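Local coordinates for berberine bridge enzyme-like 28 (Arabidopsis thaliana, PDB 5D79), which is a secreted, FAD-dependent oxidoreductase of the berberine bridge enzyme-like family, involved in adaptation to salt stress, at residues H103-S108 / K123-I128; K165-P170 / L246-S251; Q382-R387 / E456-Y461. All blocks are in the same frame, centred on the assembly; numbering follows the deposited sequence.

Contact 1 (H103-S108 / K123-I128); sequences HVRTRS and KPFAVI. With FAD (flavin-adenine dinucleotide), chain E.
One face of the His-103 imidazole carries the CE methylene of Lys-123, a CH-pi contact with CE 3.7 Å from the ring centroid of His-103 and displaced toward its rim. At the ring edge, in plane, sits NH2 of Arg-105, which gives a weak hydrogen bond to His-103 NE2. CG of His-103 stands anti to its backbone N (chi1 180°), and Lys-123 runs extended beyond CG across the ring at about a right angle. A protonated Lys-123 amine nearby would probably disfavour a positive charge on the imidazole. Arg-105 holds CG anti to its carbonyl carbon (chi1 -68°), 4.0 Å from CD2 of Phe-125; the chain then bends at chi2, and its guanidinium reaches Leu-116 O and Glu-523. The backbones pair as parallel strands: Ala-126 N to His-103 O (2.9 Å), Arg-105 N to Ala-126 O, Ile-128 N to Arg-105 O (2.8 Å) and Arg-107 N to Ile-128 O. Then FAD takes over, with Ser-108 OG donating to N7A of the adenine (2.6 Å) and Ser-108 N to phosphate oxygen O2A. Val-104 and Ile-128 pack against helix 87-100, strand 80-82 flanks 125-129, and 103-107 forms one edge of this four-stranded sheet in the FAD-binding domain.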
loop_
_atom_site.group_PDB
_atom_site.type_symbol
_atom_site.label_atom_id
_atom_site.label_comp_id
_atom_site.label_asym_id
_atom_site.label_seq_id
_atom_site.Cartn_x
_atom_site.Cartn_y
_atom_site.Cartn_z
ATOM N N HIS A 103 12.814 21.479 3.201
ATOM C CA HIS A 103 11.728 20.571 2.889
ATOM C C HIS A 103 12.182 19.139 3.157
ATOM O O HIS A 103 13.326 18.807 2.875
ATOM C CB HIS A 103 11.329 20.772 1.431
ATOM C CG HIS A 103 10.223 19.887 0.973
ATOM N ND1 HIS A 103 9.070 19.700 1.701
ATOM C CD2 HIS A 103 10.084 19.148 -0.153
ATOM C CE1 HIS A 103 8.273 18.872 1.050
ATOM N NE2 HIS A 103 8.865 18.523 -0.079
ATOM N N VAL A 104 11.321 18.295 3.720
ATOM C CA VAL A 104 11.704 16.899 3.948
ATOM C C VAL A 104 10.725 15.909 3.347
ATOM O O VAL A 104 9.591 16.256 3.031
ATOM C CB VAL A 104 11.834 16.563 5.447
ATOM C CG1 VAL A 104 12.760 17.551 6.135
ATOM C CG2 VAL A 104 10.471 16.542 6.112
ATOM N N ARG A 105 11.187 14.672 3.189
ATOM C CA ARG A 105 10.330 13.551 2.832
ATOM C C ARG A 105 10.612 12.409 3.789
ATOM O O ARG A 105 11.751 12.203 4.168
ATOM C CB ARG A 105 10.568 13.112 1.391
ATOM C CG ARG A 105 10.111 14.119 0.355
ATOM C CD ARG A 105 8.609 14.341 0.408
ATOM N NE ARG A 105 8.216 15.479 -0.416
ATOM C CZ ARG A 105 7.786 15.392 -1.670
ATOM N NH1 ARG A 105 7.672 14.206 -2.256
ATOM N NH2 ARG A 105 7.454 16.490 -2.335
ATOM N N THR A 106 9.578 11.672 4.185
ATOM C CA THR A 106 9.745 10.582 5.143
ATOM C C THR A 106 9.646 9.206 4.488
ATOM O O THR A 106 8.640 8.880 3.856
ATOM C CB THR A 106 8.702 10.659 6.257
ATOM O OG1 THR A 106 8.919 11.840 7.022
ATOM C CG2 THR A 106 8.810 9.447 7.172
ATOM N N ARG A 107 10.683 8.391 4.650
ATOM C CA ARG A 107 10.671 7.055 4.073
ATOM C C ARG A 107 10.659 5.970 5.143
ATOM O O ARG A 107 11.451 6.012 6.080
ATOM C CB ARG A 107 11.874 6.854 3.149
ATOM C CG ARG A 107 11.857 5.512 2.443
ATOM C CD ARG A 107 12.780 5.468 1.252
ATOM N NE ARG A 107 14.179 5.442 1.648
ATOM C CZ ARG A 107 15.193 5.472 0.796
ATOM N NH1 ARG A 107 14.958 5.541 -0.508
ATOM N NH2 ARG A 107 16.441 5.431 1.252
ATOM N N SER A 108 9.752 5.002 4.999
ATOM C CA SER A 108 9.783 3.793 5.824
ATOM C C SER A 108 10.508 2.669 5.089
ATOM O O SER A 108 11.654 2.380 5.386
ATOM C CB SER A 108 8.375 3.346 6.215
ATOM O OG SER A 108 7.752 4.313 7.039
ATOM N N LYS A 123 12.044 21.433 -5.885
ATOM C CA LYS A 123 12.557 22.101 -4.687
ATOM C C LYS A 123 13.428 21.150 -3.863
ATOM O O LYS A 123 13.036 20.019 -3.585
ATOM C CB LYS A 123 11.410 22.663 -3.830
ATOM C CG LYS A 123 10.328 21.660 -3.404
ATOM C CD LYS A 123 9.209 22.368 -2.642
ATOM C CE LYS A 123 8.165 21.405 -2.088
ATOM N NZ LYS A 123 7.144 22.096 -1.225
ATOM N N PRO A 124 14.625 21.611 -3.482
ATOM C CA PRO A 124 15.592 20.815 -2.710
ATOM C C PRO A 124 15.015 20.260 -1.402
ATOM O O PRO A 124 14.226 20.929 -0.730
ATOM C CB PRO A 124 16.717 21.815 -2.427
ATOM C CG PRO A 124 16.612 22.815 -3.534
ATOM C CD PRO A 124 15.147 22.949 -3.813
ATOM N N PHE A 125 15.416 19.044 -1.042
ATOM C CA PHE A 125 14.817 18.367 0.100
ATOM C C PHE A 125 15.805 17.474 0.829
ATOM O O PHE A 125 16.917 17.248 0.368
ATOM C CB PHE A 125 13.610 17.535 -0.349
ATOM C CG PHE A 125 13.976 16.310 -1.143
ATOM C CD1 PHE A 125 14.342 16.411 -2.479
ATOM C CD2 PHE A 125 13.945 15.050 -0.558
ATOM C CE1 PHE A 125 14.678 15.277 -3.214
ATOM C CE2 PHE A 125 14.278 13.915 -1.292
ATOM C CZ PHE A 125 14.646 14.031 -2.618
ATOM N N ALA A 126 15.382 16.970 1.977
ATOM C CA ALA A 126 16.134 15.977 2.710
ATOM C C ALA A 126 15.216 14.781 2.967
ATOM O O ALA A 126 14.000 14.889 2.783
ATOM C CB ALA A 126 16.656 16.558 4.002
ATOM N N VAL A 127 15.790 13.653 3.388
ATOM C CA VAL A 127 15.020 12.436 3.646
ATOM C C VAL A 127 15.145 11.972 5.094
ATOM O O VAL A 127 16.241 11.824 5.600
ATOM C CB VAL A 127 15.466 11.272 2.717
ATOM C CG1 VAL A 127 14.882 9.950 3.189
ATOM C CG2 VAL A 127 15.068 11.543 1.275
ATOM N N ILE A 128 14.012 11.758 5.754
ATOM C CA ILE A 128 13.967 11.069 7.045
ATOM C C ILE A 128 13.701 9.564 6.823
ATOM O O ILE A 128 12.541 9.137 6.710
ATOM C CB ILE A 128 12.863 11.648 7.979
ATOM C CG1 ILE A 128 12.891 13.178 7.995
ATOM C CG2 ILE A 128 13.005 11.103 9.387
ATOM C CD1 ILE A 128 11.727 13.791 8.723
HETATM P PA FAD E . 7.241 4.576 1.541
HETATM O O1A FAD E . 7.705 5.012 0.174
HETATM O O2A FAD E . 8.362 4.521 2.553
HETATM O O5B FAD E . 6.035 5.533 2.032
HETATM C C5B FAD E . 4.958 5.864 1.167
HETATM C C4B FAD E . 4.252 7.165 1.572
HETATM O O4B FAD E . 3.986 7.140 2.963
HETATM C C3B FAD E . 5.127 8.379 1.294
HETATM O O3B FAD E . 4.350 9.484 0.881
HETATM C C2B FAD E . 5.781 8.641 2.639
HETATM O O2B FAD E . 6.133 10.001 2.817
HETATM C C1B FAD E . 4.735 8.141 3.631
HETATM N N9A FAD E . 5.291 7.617 4.897
HETATM C C8A FAD E . 6.065 6.497 5.104
HETATM N N7A FAD E . 6.326 6.396 6.433
HETATM C C5A FAD E . 5.731 7.428 7.077
HETATM C C6A FAD E . 5.669 7.817 8.416
HETATM N N6A FAD E . 6.064 6.996 9.383
HETATM N N1A FAD E . 4.962 8.950 8.767
HETATM C C2A FAD E . 4.314 9.689 7.801
HETATM N N3A FAD E . 4.384 9.301 6.477
HETATM C C4A FAD E . 5.076 8.194 6.119
HETATM N N1 FAD E . -0.719 -1.955 -0.818
HETATM C C2 FAD E . -1.852 -2.660 -0.450
HETATM O O2 FAD E . -2.607 -2.221 0.426
HETATM N N3 FAD E . -2.125 -3.879 -1.060
HETATM C C4 FAD E . -1.287 -4.400 -2.032
HETATM O O4 FAD E . -1.498 -5.533 -2.467
HETATM C C4X FAD E . -0.134 -3.696 -2.385
HETATM N N5 FAD E . 0.799 -4.243 -3.252
HETATM C C5X FAD E . 2.061 -3.675 -3.344
HETATM C C6 FAD E . 3.101 -4.326 -4.004
HETATM C C7 FAD E . 4.365 -3.738 -4.094
HETATM C C7M FAD E . 5.473 -4.443 -4.818
HETATM C C8 FAD E . 4.608 -2.508 -3.480
HETATM C C8M FAD E . 5.949 -1.841 -3.583
HETATM C C9 FAD E . 3.570 -1.856 -2.824
HETATM C C9A FAD E . 2.287 -2.410 -2.797
HETATM N N10 FAD E . 1.239 -1.749 -2.174
HETATM C C10 FAD E . 0.153 -2.485 -1.744
HETATM C "C1'" FAD E . 1.322 -0.278 -1.903
HETATM C "C2'" FAD E . 1.917 0.058 -0.549
HETATM O "O2'" FAD E . 1.037 -0.379 0.464
HETATM C "C3'" FAD E . 2.121 1.567 -0.498
HETATM O "O3'" FAD E . 3.102 1.916 -1.451
HETATM C "C4'" FAD E . 2.619 2.032 0.849
HETATM O "O4'" FAD E . 2.297 3.385 1.033
HETATM C "C5'" FAD E . 4.128 1.937 0.884
HETATM O "O5'" FAD E . 4.556 2.035 2.222
HETATM P P FAD E . 6.136 2.054 2.492
HETATM O O1P FAD E . 6.408 2.453 3.918
HETATM O O2P FAD E . 6.754 0.715 2.174
HETATM O O3P FAD E . 6.577 3.118 1.362
#

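Contact 2 (K165-P170 / L246-S251); sequences KSLAFP and LVDVPS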
loop_
_atom_site.group_PDB
_atom_site.type_symbol
_atom_site.label_atom_id
_atom_site.label_comp_id
_atom_site.label_asym_id
_atom_site.label_seq_id
_atom_site.Cartn_x
_atom_site.Cartn_y
_atom_site.Cartn_z
ATOM N N LYS A 165 0.238 -19.070 16.808
ATOM C CA LYS A 165 -0.421 -19.479 15.575
ATOM C C LYS A 165 -1.906 -19.062 15.532
ATOM O O LYS A 165 -2.587 -19.243 14.517
ATOM C CB LYS A 165 -0.291 -20.993 15.401
ATOM C CG LYS A 165 1.128 -21.500 15.515
ATOM C CD LYS A 165 2.018 -20.935 14.405
ATOM C CE LYS A 165 3.457 -21.411 14.545
ATOM N NZ LYS A 165 4.401 -20.640 13.692
ATOM N N SER A 166 -2.409 -18.499 16.624
ATOM C CA SER A 166 -3.828 -18.172 16.702
ATOM C C SER A 166 -4.116 -16.664 16.579
ATOM O O SER A 166 -5.244 -16.227 16.793
ATOM C CB SER A 166 -4.419 -18.717 18.010
ATOM O OG SER A 166 -3.802 -18.134 19.145
ATOM N N LEU A 167 -3.105 -15.875 16.233
ATOM C CA LEU A 167 -3.304 -14.449 16.004
ATOM C C LEU A 167 -2.701 -14.022 14.680
ATOM O O LEU A 167 -1.811 -14.683 14.147
ATOM C CB LEU A 167 -2.697 -13.613 17.129
ATOM C CG LEU A 167 -3.326 -13.651 18.522
ATOM C CD1 LEU A 167 -2.643 -12.622 19.416
ATOM C CD2 LEU A 167 -4.812 -13.412 18.454
ATOM N N ALA A 168 -3.196 -12.907 14.160
ATOM C CA ALA A 168 -2.762 -12.384 12.874
ATOM C C ALA A 168 -2.907 -10.870 12.849
ATOM O O ALA A 168 -3.349 -10.255 13.818
ATOM C CB ALA A 168 -3.573 -13.012 11.732
ATOM N N PHE A 169 -2.527 -10.261 11.740
ATOM C CA PHE A 169 -2.849 -8.873 11.555
ATOM C C PHE A 169 -3.176 -8.666 10.089
ATOM O O PHE A 169 -2.474 -9.180 9.222
ATOM C CB PHE A 169 -1.712 -7.959 12.018
ATOM C CG PHE A 169 -2.086 -6.511 11.992
ATOM C CD1 PHE A 169 -2.899 -5.980 12.979
ATOM C CD2 PHE A 169 -1.673 -5.690 10.950
ATOM C CE1 PHE A 169 -3.281 -4.655 12.940
ATOM C CE2 PHE A 169 -2.051 -4.354 10.905
ATOM C CZ PHE A 169 -2.847 -3.838 11.897
ATOM N N PRO A 170 -4.264 -7.928 9.811
ATOM C CA PRO A 170 -4.740 -7.705 8.447
ATOM C C PRO A 170 -3.984 -6.584 7.725
ATOM O O PRO A 170 -4.378 -5.427 7.826
ATOM C CB PRO A 170 -6.205 -7.331 8.663
ATOM C CG PRO A 170 -6.204 -6.636 9.988
ATOM C CD PRO A 170 -5.163 -7.325 10.815
ATOM N N LEU A 246 -4.345 -7.102 17.476
ATOM C CA LEU A 246 -4.178 -8.412 16.844
ATOM C C LEU A 246 -5.519 -9.143 16.731
ATOM O O LEU A 246 -6.340 -9.085 17.638
ATOM C CB LEU A 246 -3.168 -9.256 17.625
ATOM C CG LEU A 246 -1.757 -8.653 17.761
ATOM C CD1 LEU A 246 -0.824 -9.544 18.586
ATOM C CD2 LEU A 246 -1.132 -8.320 16.395
ATOM N N VAL A 247 -5.741 -9.820 15.607
ATOM C CA VAL A 247 -7.032 -10.437 15.334
ATOM C C VAL A 247 -6.904 -11.945 15.388
ATOM O O VAL A 247 -5.816 -12.492 15.240
ATOM C CB VAL A 247 -7.603 -10.001 13.966
ATOM C CG1 VAL A 247 -7.860 -8.491 13.960
ATOM C CG2 VAL A 247 -6.676 -10.402 12.840
ATOM N N ASP A 248 -8.021 -12.621 15.611
ATOM C CA ASP A 248 -7.979 -14.051 15.864
ATOM C C ASP A 248 -8.070 -14.834 14.575
ATOM O O ASP A 248 -8.803 -14.477 13.662
ATOM C CB ASP A 248 -9.105 -14.473 16.814
ATOM C CG ASP A 248 -9.090 -13.702 18.122
ATOM O OD1 ASP A 248 -8.167 -13.907 18.926
ATOM O OD2 ASP A 248 -10.014 -12.894 18.355
ATOM N N VAL A 249 -7.295 -15.901 14.514
ATOM C CA VAL A 249 -7.358 -16.833 13.415
ATOM C C VAL A 249 -7.266 -18.214 13.998
ATOM O O VAL A 249 -6.652 -18.419 15.045
ATOM C CB VAL A 249 -6.207 -16.632 12.366
ATOM C CG1 VAL A 249 -6.445 -15.399 11.509
ATOM C CG2 VAL A 249 -4.845 -16.572 13.028
ATOM N N PRO A 250 -7.885 -19.181 13.334
ATOM C CA PRO A 250 -7.659 -20.573 13.721
ATOM C C PRO A 250 -6.232 -21.035 13.406
ATOM O O PRO A 250 -5.615 -20.573 12.457
ATOM C CB PRO A 250 -8.692 -21.338 12.888
ATOM C CG PRO A 250 -9.736 -20.322 12.582
ATOM C CD PRO A 250 -8.984 -19.046 12.377
ATOM N N SER A 251 -5.725 -21.955 14.212
ATOM C CA SER A 251 -4.420 -22.535 13.986
ATOM C C SER A 251 -4.378 -23.249 12.627
ATOM O O SER A 251 -3.309 -23.462 12.056
ATOM C CB SER A 251 -4.075 -23.495 15.128
ATOM O OG SER A 251 -4.325 -22.886 16.389
HETATM O O HOH W 1 -3.068 -19.804 12.192
#
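Leu-167 holds CG anti to its carbonyl carbon (chi1 -69°) with an extended chi2, which brings CD1 to 3.7 Å from CD1 of Leu-246; the two leucines cross at about a right angle. Its other branch, CD2, lies alongside Asp-248, 3.4 Å from OD1, an oxygen that is also salt-bridged to Arg-143. Val-249 (chi1 -74°) places CG1 against CB of Ala-168 at 3.7 Å and tucks CG2 into the crowded position between N and the carbonyl carbon, over the peptide joining Ser-166 to Leu-167. Val-247 likewise has CG2 in that position, where it meets CD of Pro-170 tip to tip. These groups flank a short antiparallel pairing in the sheet of the FAD-binding PCMH-type domain, where strand 167-168 lies against the end of the long strand 238-248. Ala-168 and Val-247 form the hydrogen-bonded pair, N to O in both directions, while Leu-167 and Asp-248 are the non-hydrogen-bonded pair. Val-249 N adds a nearly straight bond to Ser-166 O (3.1 Å, 175°), although it arrives from above that carbonyl's plane. Past the strands a water donates to both Lys-165 O and Pro-250 O. Trp-336 of helix 336-343 touches Ala-168 and Val-249, and Tyr-195 touches Val-247 and Pro-170.

Contact 3 (Q382-R387 / E456-Y461); sequences QEIWRR and EFMTPY
The apolar part centres on Phe-457, whose ring projects from helix 441-458 toward helix 378-388 with CG anti to its backbone N (chi1 168°). CG of Glu-383 lies over one face of this ring, 3.6 Å from the centroid of Phe-457 and 16° off the normal, a clear CH-pi contact shifted toward the CZ side. Ile-384 works with a single branch: CG2, anti to its own carbonyl carbon, touches SD of Met-458 at 3.8 Å and CD2 of Phe-457 at 4.0 Å. The bend of Met-458 at chi2 turns its sulfur to that methyl.

The polar part lies within 382-387. Glu-383, itself anti at chi1, folds at chi2 (65°), so its carboxylate meets two arginines. Arg-386 grips it side-on: NE bonds to Glu-383 OE1 at 2.8 Å, from above the carboxylate plane, while NH2 takes the syn lone pair of OE2. Arg-387 NE uses the anti lone pair of OE2, 2.6 Å away, so that oxygen accepts twice and the carboxylate is likely to stay ionised. An alanine in place of Glu-383 would remove both the methylene over the ring and the carboxylate, and would probably leave the two arginines less firmly fixed.

Between these groups, Arg-387 rests one face of its guanidinium on CB of Phe-457, with NH1 of Arg-387 3.7 Å from that carbon, and its NH2 bonds to Ser-453 on the same partner helix. The result is a helix-helix interface away from the FAD site, in which an i, i+3, i+4 salt-bridge network on one helix flanks an aromatic side chain from the other.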
loop_
_atom_site.group_PDB
_atom_site.type_symbol
_atom_site.label_atom_id
_atom_site.label_comp_id
_atom_site.label_asym_id
_atom_site.label_seq_id
_atom_site.Cartn_x
_atom_site.Cartn_y
_atom_site.Cartn_z
ATOM N N GLN A 382 -13.195 -9.858 -21.896
ATOM C CA GLN A 382 -12.444 -10.405 -23.019
ATOM C C GLN A 382 -11.380 -9.431 -23.497
ATOM O O GLN A 382 -10.281 -9.835 -23.853
ATOM C CB GLN A 382 -13.384 -10.768 -24.165
ATOM C CG GLN A 382 -14.441 -11.778 -23.760
ATOM C CD GLN A 382 -15.374 -12.129 -24.891
ATOM O OE1 GLN A 382 -15.488 -13.294 -25.275
ATOM N NE2 GLN A 382 -16.046 -11.121 -25.441
ATOM N N GLU A 383 -11.702 -8.146 -23.486
ATOM C CA GLU A 383 -10.777 -7.144 -23.996
ATOM C C GLU A 383 -9.563 -6.977 -23.102
ATOM O O GLU A 383 -8.442 -6.839 -23.591
ATOM C CB GLU A 383 -11.475 -5.796 -24.168
ATOM C CG GLU A 383 -10.533 -4.622 -24.466
ATOM C CD GLU A 383 -9.812 -4.726 -25.796
ATOM O OE1 GLU A 383 -10.143 -5.595 -26.627
ATOM O OE2 GLU A 383 -8.903 -3.912 -26.015
ATOM N N ILE A 384 -9.774 -6.977 -21.792
ATOM C CA ILE A 384 -8.647 -6.771 -20.895
ATOM C C ILE A 384 -7.786 -8.037 -20.881
ATOM O O ILE A 384 -6.574 -7.963 -20.683
ATOM C CB ILE A 384 -9.097 -6.352 -19.465
ATOM C CG1 ILE A 384 -9.930 -7.433 -18.784
ATOM C CG2 ILE A 384 -9.885 -5.034 -19.515
ATOM C CD1 ILE A 384 -10.257 -7.088 -17.349
ATOM N N TRP A 385 -8.408 -9.187 -21.140
ATOM C CA TRP A 385 -7.668 -10.425 -21.396
ATOM C C TRP A 385 -6.804 -10.267 -22.652
ATOM O O TRP A 385 -5.619 -10.620 -22.665
ATOM C CB TRP A 385 -8.630 -11.612 -21.557
ATOM C CG TRP A 385 -7.949 -12.927 -21.818
ATOM C CD1 TRP A 385 -7.249 -13.291 -22.937
ATOM C CD2 TRP A 385 -7.924 -14.059 -20.948
ATOM N NE1 TRP A 385 -6.780 -14.577 -22.806
ATOM C CE2 TRP A 385 -7.182 -15.070 -21.595
ATOM C CE3 TRP A 385 -8.455 -14.318 -19.683
ATOM C CZ2 TRP A 385 -6.964 -16.315 -21.021
ATOM C CZ3 TRP A 385 -8.245 -15.555 -19.120
ATOM C CH2 TRP A 385 -7.506 -16.537 -19.785
ATOM N N ARG A 386 -7.415 -9.735 -23.707
ATOM C CA ARG A 386 -6.723 -9.523 -24.969
ATOM C C ARG A 386 -5.496 -8.624 -24.798
ATOM O O ARG A 386 -4.453 -8.878 -25.379
ATOM C CB ARG A 386 -7.671 -8.917 -26.004
ATOM C CG ARG A 386 -7.032 -8.719 -27.356
ATOM C CD ARG A 386 -7.886 -7.852 -28.246
ATOM N NE ARG A 386 -7.794 -6.443 -27.880
ATOM C CZ ARG A 386 -6.749 -5.670 -28.161
ATOM N NH1 ARG A 386 -5.701 -6.170 -28.795
ATOM N NH2 ARG A 386 -6.748 -4.397 -27.796
ATOM N N ARG A 387 -5.614 -7.578 -23.995
ATOM C CA ARG A 387 -4.517 -6.633 -23.876
ATOM C C ARG A 387 -3.301 -7.243 -23.154
ATOM O O ARG A 387 -2.172 -6.809 -23.352
ATOM C CB ARG A 387 -5.007 -5.354 -23.186
ATOM C CG ARG A 387 -5.797 -4.417 -24.130
ATOM C CD ARG A 387 -6.728 -3.500 -23.359
ATOM N NE ARG A 387 -7.499 -2.597 -24.212
ATOM C CZ ARG A 387 -7.144 -1.346 -24.464
ATOM N NH1 ARG A 387 -7.890 -0.580 -25.244
ATOM N NH2 ARG A 387 -6.031 -0.862 -23.937
ATOM N N GLU A 456 -7.854 3.665 -19.492
ATOM C CA GLU A 456 -8.769 4.448 -20.314
ATOM C C GLU A 456 -9.910 3.556 -20.828
ATOM O O GLU A 456 -11.073 3.962 -20.820
ATOM C CB GLU A 456 -8.035 5.115 -21.484
ATOM C CG GLU A 456 -7.061 6.210 -21.075
ATOM C CD GLU A 456 -7.696 7.276 -20.207
ATOM O OE1 GLU A 456 -8.713 7.855 -20.632
ATOM O OE2 GLU A 456 -7.184 7.533 -19.095
ATOM N N PHE A 457 -9.575 2.340 -21.246
ATOM C CA PHE A 457 -10.590 1.449 -21.755
ATOM C C PHE A 457 -11.645 1.167 -20.694
ATOM O O PHE A 457 -12.833 1.070 -21.005
ATOM C CB PHE A 457 -10.008 0.123 -22.247
ATOM C CG PHE A 457 -11.070 -0.908 -22.505
ATOM C CD1 PHE A 457 -11.911 -0.790 -23.608
ATOM C CD2 PHE A 457 -11.281 -1.950 -21.617
ATOM C CE1 PHE A 457 -12.922 -1.707 -23.839
ATOM C CE2 PHE A 457 -12.295 -2.870 -21.844
ATOM C CZ PHE A 457 -13.118 -2.746 -22.959
ATOM N N MET A 458 -11.212 1.050 -19.443
ATOM C CA MET A 458 -12.099 0.620 -18.359
ATOM C C MET A 458 -13.032 1.717 -17.845
ATOM O O MET A 458 -13.907 1.438 -17.033
ATOM C CB MET A 458 -11.273 0.071 -17.192
ATOM C CG MET A 458 -10.659 -1.285 -17.450
ATOM S SD MET A 458 -11.907 -2.584 -17.505
ATOM C CE MET A 458 -12.491 -2.558 -15.816
ATOM N N THR A 459 -12.844 2.950 -18.318
ATOM C CA THR A 459 -13.607 4.111 -17.846
ATOM C C THR A 459 -15.131 3.876 -17.713
ATOM O O THR A 459 -15.684 4.074 -16.632
ATOM C CB THR A 459 -13.368 5.330 -18.763
ATOM O OG1 THR A 459 -11.964 5.619 -18.835
ATOM C CG2 THR A 459 -14.124 6.551 -18.244
ATOM N N PRO A 460 -15.815 3.426 -18.786
ATOM C CA PRO A 460 -17.268 3.312 -18.640
ATOM C C PRO A 460 -17.754 2.253 -17.655
ATOM O O PRO A 460 -18.944 2.200 -17.413
ATOM C CB PRO A 460 -17.716 2.929 -20.049
ATOM C CG PRO A 460 -16.581 2.173 -20.591
ATOM C CD PRO A 460 -15.377 2.908 -20.096
ATOM N N TYR A 461 -16.863 1.430 -17.113
ATOM C CA TYR A 461 -17.271 0.256 -16.351
ATOM C C TYR A 461 -16.971 0.363 -14.855
ATOM O O TYR A 461 -17.430 -0.460 -14.060
ATOM C CB TYR A 461 -16.586 -0.988 -16.914
ATOM C CG TYR A 461 -16.691 -1.142 -18.415
ATOM C CD1 TYR A 461 -17.926 -1.311 -19.022
ATOM C CD2 TYR A 461 -15.549 -1.145 -19.226
ATOM C CE1 TYR A 461 -18.037 -1.463 -20.393
ATOM C CE2 TYR A 461 -15.652 -1.301 -20.611
ATOM C CZ TYR A 461 -16.906 -1.459 -21.181
ATOM O OH TYR A 461 -17.060 -1.617 -22.538
#

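How the contacts relate
From the N terminus, contact 1 comes first: 103-108 and 123-128 close a short loop of 14 residues without helix or strand, and pair neighbouring strands beside the adenine end of FAD. Contact 2 then opens at 165-170 and closes 75 residues later, when the end of strand 238-248 returns to it; it lies across the chain's centre from contact 1, yet both belong to the FAD-binding PCMH-type range. Contact 3 bridges a further 68 residues and joins two helices, 378-388 and 441-458. The three loops follow in series, none nested or crossed. Their centres stand about 36 to 38 Å apart, so two sheets and a helix pair are tied separately.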